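Side-chain contacts in kojibiose phosphorylase (Gut metagenome, PDB 6W0P), which belongs to glycoside hydrolase family 65, a family of carbohydrate-active enzymes with an N-terminal, a central catalytic and a C-terminal domain: residues Q266-I269 with A270-L274; Q460-D464 with K465-S469. All coordinates share one frame; numbering follows the deposited sequence.

The two contacts belong to different parts of the family 65 chain and come in series along it. Contact 1 is one run of helix 263-277, which packs on the large antiparallel sheet of the N-terminal region. Contact 2 is the tight hairpin 460-469, within the central catalytic domain and facing the second subunit of the dimer. Their centres are about 60 Å apart and their nearest atoms about 45 Å, so neither touches the other. From the centre of the chain, the centre of contact 1 lies about 30 Å away and that of contact 2 about 39 Å. The first is held within its own chain, whereas the second also bonds to the partner subunit.

Contact 1: residues Q266-I269 with A270-L274; sequences QRDI and ALTKL
Thr272 folds its hydroxyl back onto the preceding turn, where OG1 donates a hydrogen bond of 2.7 Å to the backbone O of Asp268. The same oxygen takes the amide N of Thr272 at 3.0 Å, so one carbonyl is gripped twice by a single residue. The two donors reach it from opposite faces of the carbonyl plane, the hydroxyl standing 36° out of it. This reach depends on chi1 of -53°, which sets OG1 beside its own backbone N and turns it back toward Asp268. The carboxylate of Asp268 leans toward the same hydroxyl, OD2 lying 3.4 Å from Thr272 OG1. One residue further on, Ile269 and Lys273 run side by side in the same direction: the CG2 methyl of Ile269 rests against Lys273 CE at 3.8 Å, and in the backbone Lys273 N bonds to Ile269 O with a nearly straight N-H. All this is i to i+4 pairing on helix 263-277, which lies across the large antiparallel sheet of the N-terminal region. The buried Ala270 packs on Ile254 and Val214 of that sheet, and Leu271 also meets Val214. Further out, the amide of Gln266 is hydrogen-bonded to Thr210, Thr212 and Gln261, while Arg267 makes a cation-pi contact with Phe192 of strand 186-194 at one edge of the sheet.

Contact 2: residues Q460-D464 with K465-S469; sequences QYNQD and KTKFS
Chi1 of 76° folds the Asn462 side chain back between its own backbone N and carbonyl carbon, bringing OD1 to the amide N of Lys467 in a 2.9 Å hydrogen bond. Asp464 is folded in the same sense, with chi1 at 65°, and its OD1 meets Thr466 twice: the hydroxyl OG1 at 2.7 Å, on the syn side, and the backbone N at 3.1 Å, from above the carboxylate plane. A third donor, Asn462 ND2, reaches Asp464 OD1 at 3.0 Å from the opposite face of the carboxylate to Thr466 N, so amide and carboxylate brace each other inside the bend. The aliphatic chain of Lys467 crosses the Asn462 amide at about a right angle, CD lying 3.7 Å from ND2. Together these bonds close a beta hairpin whose type I turn runs from Asn462 to Lys465, with Gln460 and Ser469 as its hydrogen-bonded pair. In the adjoining non-hydrogen-bonded pair, Tyr461 and Phe468 form a T-shaped stack: the edge of Phe468 points at the face of Tyr461, CD1 over the ring centre, with centroids 5.1 Å apart and planes at 79°. Helix 522-534 flanks this aromatic pair, and Tyr461 OH is hydrogen-bonded to Asp530. Outward, Asp554 of the second subunit forms a salt bridge with Lys467 NZ and accepts a hydrogen bond from Asn462 ND2, while Gln463 bonds to Met555 of that subunit. Three donors on one oxygen would be expected to stabilise Asp464 as the carboxylate, and the Asn462 amide, held within the turn through both its ends, is consequently fixed in rotation where it meets the dimer partner.

Contact 1: residues Q266-I269 with A270-L274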
loop_
_atom_site.group_PDB
_atom_site.type_symbol
_atom_site.label_atom_id
_atom_site.label_comp_id
_atom_site.label_asym_id
_atom_site.label_seq_id
_atom_site.Cartn_x
_atom_site.Cartn_y
_atom_site.Cartn_z
ATOM N N GLN A 266 -19.200 37.141 -15.049
ATOM C CA GLN A 266 -18.538 36.863 -13.741
ATOM C C GLN A 266 -17.958 38.174 -13.228
ATOM O O GLN A 266 -18.257 38.561 -12.073
ATOM C CB GLN A 266 -17.430 35.814 -13.884
ATOM C CG GLN A 266 -16.870 35.307 -12.562
ATOM C CD GLN A 266 -15.926 34.135 -12.715
ATOM O OE1 GLN A 266 -14.713 34.278 -12.595
ATOM N NE2 GLN A 266 -16.481 32.957 -12.966
ATOM N N ARG A 267 -17.206 38.842 -14.103
ATOM C CA ARG A 267 -16.566 40.149 -13.830
ATOM C C ARG A 267 -17.645 41.191 -13.522
ATOM O O ARG A 267 -17.491 41.906 -12.527
ATOM C CB ARG A 267 -15.685 40.551 -15.012
ATOM C CG ARG A 267 -14.654 41.611 -14.657
ATOM C CD ARG A 267 -14.290 42.499 -15.832
ATOM N NE ARG A 267 -13.077 42.082 -16.517
ATOM C CZ ARG A 267 -12.546 42.731 -17.548
ATOM N NH1 ARG A 267 -13.135 43.816 -18.028
ATOM N NH2 ARG A 267 -11.429 42.284 -18.095
ATOM N N ASP A 268 -18.719 41.263 -14.304
ATOM C CA ASP A 268 -19.736 42.330 -14.106
ATOM C C ASP A 268 -20.485 42.095 -12.792
ATOM O O ASP A 268 -20.755 43.080 -12.072
ATOM C CB ASP A 268 -20.729 42.436 -15.265
ATOM C CG ASP A 268 -21.329 43.832 -15.341
ATOM O OD1 ASP A 268 -20.721 44.679 -16.035
ATOM O OD2 ASP A 268 -22.362 44.085 -14.649
ATOM N N ILE A 269 -20.826 40.845 -12.479
ATOM C CA ILE A 269 -21.455 40.504 -11.170
ATOM C C ILE A 269 -20.495 40.936 -10.050
ATOM O O ILE A 269 -20.938 41.632 -9.125
ATOM C CB ILE A 269 -21.825 39.015 -11.091
ATOM C CG1 ILE A 269 -22.872 38.655 -12.152
ATOM C CG2 ILE A 269 -22.284 38.652 -9.683
ATOM C CD1 ILE A 269 -22.941 37.167 -12.474
ATOM N N ALA A 270 -19.209 40.616 -10.170
ATOM C CA ALA A 270 -18.223 40.936 -9.118
ATOM C C ALA A 270 -18.205 42.454 -8.885
ATOM O O ALA A 270 -18.311 42.881 -7.709
ATOM C CB ALA A 270 -16.869 40.386 -9.476
ATOM N N LEU A 271 -18.135 43.245 -9.959
ATOM C CA LEU A 271 -18.028 44.725 -9.863
ATOM C C LEU A 271 -19.312 45.336 -9.306
ATOM O O LEU A 271 -19.194 46.313 -8.539
ATOM C CB LEU A 271 -17.702 45.299 -11.241
ATOM C CG LEU A 271 -16.277 45.056 -11.712
ATOM C CD1 LEU A 271 -15.977 45.895 -12.947
ATOM C CD2 LEU A 271 -15.286 45.352 -10.602
ATOM N N THR A 272 -20.478 44.812 -9.697
ATOM C CA THR A 272 -21.810 45.278 -9.214
ATOM C C THR A 272 -21.901 45.075 -7.694
ATOM O O THR A 272 -22.265 46.042 -6.981
ATOM C CB THR A 272 -22.958 44.589 -9.962
ATOM O OG1 THR A 272 -22.735 44.751 -11.366
ATOM C CG2 THR A 272 -24.314 45.148 -9.593
ATOM N N LYS A 273 -21.551 43.887 -7.190
ATOM C CA LYS A 273 -21.618 43.595 -5.730
ATOM C C LYS A 273 -20.532 44.385 -4.985
ATOM O O LYS A 273 -20.840 44.966 -3.939
ATOM C CB LYS A 273 -21.528 42.083 -5.495
ATOM C CG LYS A 273 -22.857 41.343 -5.609
ATOM C CD LYS A 273 -22.682 39.906 -6.039
ATOM C CE LYS A 273 -23.980 39.206 -6.378
ATOM N NZ LYS A 273 -24.402 38.334 -5.268
ATOM N N LEU A 274 -19.299 44.433 -5.502
ATOM C CA LEU A 274 -18.217 45.250 -4.893
ATOM C C LEU A 274 -18.727 46.680 -4.672
ATOM O O LEU A 274 -18.584 47.199 -3.541
ATOM C CB LEU A 274 -16.994 45.257 -5.814
ATOM C CG LEU A 274 -15.793 46.027 -5.264
ATOM C CD1 LEU A 274 -15.294 45.412 -3.959
ATOM C CD2 LEU A 274 -14.678 46.105 -6.293
#

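Contact 2: residues Q460-D464 with K465-S469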
loop_
_atom_site.group_PDB
_atom_site.type_symbol
_atom_site.label_atom_id
_atom_site.label_comp_id
_atom_site.label_asym_id
_atom_site.label_seq_id
_atom_site.Cartn_x
_atom_site.Cartn_y
_atom_site.Cartn_z
ATOM N N GLN A 460 -22.421 -10.070 0.194
ATOM C CA GLN A 460 -22.474 -11.415 -0.442
ATOM C C GLN A 460 -23.153 -12.414 0.501
ATOM O O GLN A 460 -23.114 -12.218 1.754
ATOM C CB GLN A 460 -21.069 -11.922 -0.777
ATOM C CG GLN A 460 -20.244 -10.985 -1.654
ATOM C CD GLN A 460 -18.793 -11.419 -1.707
ATOM O OE1 GLN A 460 -18.377 -12.056 -2.677
ATOM N NE2 GLN A 460 -18.018 -11.100 -0.670
ATOM N N TYR A 461 -23.711 -13.480 -0.081
ATOM C CA TYR A 461 -24.137 -14.675 0.674
ATOM C C TYR A 461 -22.894 -15.498 0.983
ATOM O O TYR A 461 -21.945 -15.484 0.163
ATOM C CB TYR A 461 -25.154 -15.507 -0.115
ATOM C CG TYR A 461 -26.510 -14.870 -0.267
ATOM C CD1 TYR A 461 -27.471 -14.985 0.721
ATOM C CD2 TYR A 461 -26.840 -14.166 -1.415
ATOM C CE1 TYR A 461 -28.723 -14.402 0.582
ATOM C CE2 TYR A 461 -28.090 -13.589 -1.577
ATOM C CZ TYR A 461 -29.040 -13.711 -0.575
ATOM O OH TYR A 461 -30.275 -13.138 -0.742
ATOM N N ASN A 462 -22.922 -16.194 2.119
ATOM C CA ASN A 462 -21.915 -17.200 2.546
ATOM C C ASN A 462 -21.936 -18.404 1.581
ATOM O O ASN A 462 -22.728 -18.378 0.581
ATOM C CB ASN A 462 -22.154 -17.645 3.994
ATOM C CG ASN A 462 -23.327 -18.597 4.145
ATOM O OD1 ASN A 462 -24.361 -18.422 3.486
ATOM N ND2 ASN A 462 -23.166 -19.606 5.001
ATOM N N GLN A 463 -21.108 -19.418 1.870
ATOM C CA GLN A 463 -20.824 -20.578 0.985
ATOM C C GLN A 463 -22.151 -21.252 0.592
ATOM O O GLN A 463 -22.388 -21.367 -0.618
ATOM C CB GLN A 463 -19.819 -21.512 1.672
ATOM C CG GLN A 463 -19.519 -22.806 0.915
ATOM C CD GLN A 463 -18.439 -22.747 -0.150
ATOM O OE1 GLN A 463 -18.347 -23.634 -1.001
ATOM N NE2 GLN A 463 -17.598 -21.718 -0.110
ATOM N N ASP A 464 -23.007 -21.625 1.557
ATOM C CA ASP A 464 -24.278 -22.371 1.299
ATOM C C ASP A 464 -25.473 -21.412 1.201
ATOM O O ASP A 464 -26.585 -21.902 1.160
ATOM C CB ASP A 464 -24.536 -23.448 2.359
ATOM C CG ASP A 464 -24.787 -22.909 3.758
ATOM O OD1 ASP A 464 -24.981 -21.677 3.895
ATOM O OD2 ASP A 464 -24.786 -23.724 4.705
ATOM N N LYS A 465 -25.249 -20.099 1.215
ATOM C CA LYS A 465 -26.263 -19.042 0.947
ATOM C C LYS A 465 -27.359 -18.996 2.035
ATOM O O LYS A 465 -28.428 -18.405 1.770
ATOM C CB LYS A 465 -26.838 -19.242 -0.461
ATOM C CG LYS A 465 -25.830 -19.059 -1.589
ATOM C CD LYS A 465 -26.384 -19.372 -2.965
ATOM C CE LYS A 465 -25.591 -18.730 -4.086
ATOM N NZ LYS A 465 -25.979 -17.311 -4.279
ATOM N N THR A 466 -27.117 -19.545 3.225
ATOM C CA THR A 466 -28.032 -19.445 4.397
ATOM C C THR A 466 -27.766 -18.148 5.178
ATOM O O THR A 466 -28.567 -17.860 6.084
ATOM C CB THR A 466 -27.883 -20.655 5.331
ATOM O OG1 THR A 466 -26.535 -20.689 5.817
ATOM C CG2 THR A 466 -28.240 -21.956 4.638
ATOM N N LYS A 467 -26.690 -17.408 4.865
ATOM C CA LYS A 467 -26.340 -16.139 5.563
ATOM C C LYS A 467 -25.943 -15.088 4.527
ATOM O O LYS A 467 -25.471 -15.479 3.441
ATOM C CB LYS A 467 -25.176 -16.314 6.538
ATOM C CG LYS A 467 -25.160 -17.582 7.385
ATOM C CD LYS A 467 -23.822 -17.740 8.114
ATOM C CE LYS A 467 -23.705 -18.956 9.015
ATOM N NZ LYS A 467 -22.277 -19.290 9.270
ATOM N N PHE A 468 -26.191 -13.817 4.849
ATOM C CA PHE A 468 -25.764 -12.626 4.075
ATOM C C PHE A 468 -24.856 -11.775 4.978
ATOM O O PHE A 468 -25.166 -11.621 6.178
ATOM C CB PHE A 468 -26.983 -11.850 3.557
ATOM C CG PHE A 468 -26.670 -10.798 2.514
ATOM C CD1 PHE A 468 -26.634 -11.117 1.166
ATOM C CD2 PHE A 468 -26.413 -9.484 2.874
ATOM C CE1 PHE A 468 -26.345 -10.149 0.218
ATOM C CE2 PHE A 468 -26.146 -8.517 1.921
ATOM C CZ PHE A 468 -26.104 -8.851 0.595
ATOM N N SER A 469 -23.755 -11.236 4.442
ATOM C CA SER A 469 -22.866 -10.345 5.226
ATOM C C SER A 469 -22.030 -9.455 4.310
ATOM O O SER A 469 -22.297 -9.420 3.120
ATOM C CB SER A 469 -22.015 -11.161 6.152
ATOM O OG SER A 469 -21.359 -10.329 7.082
#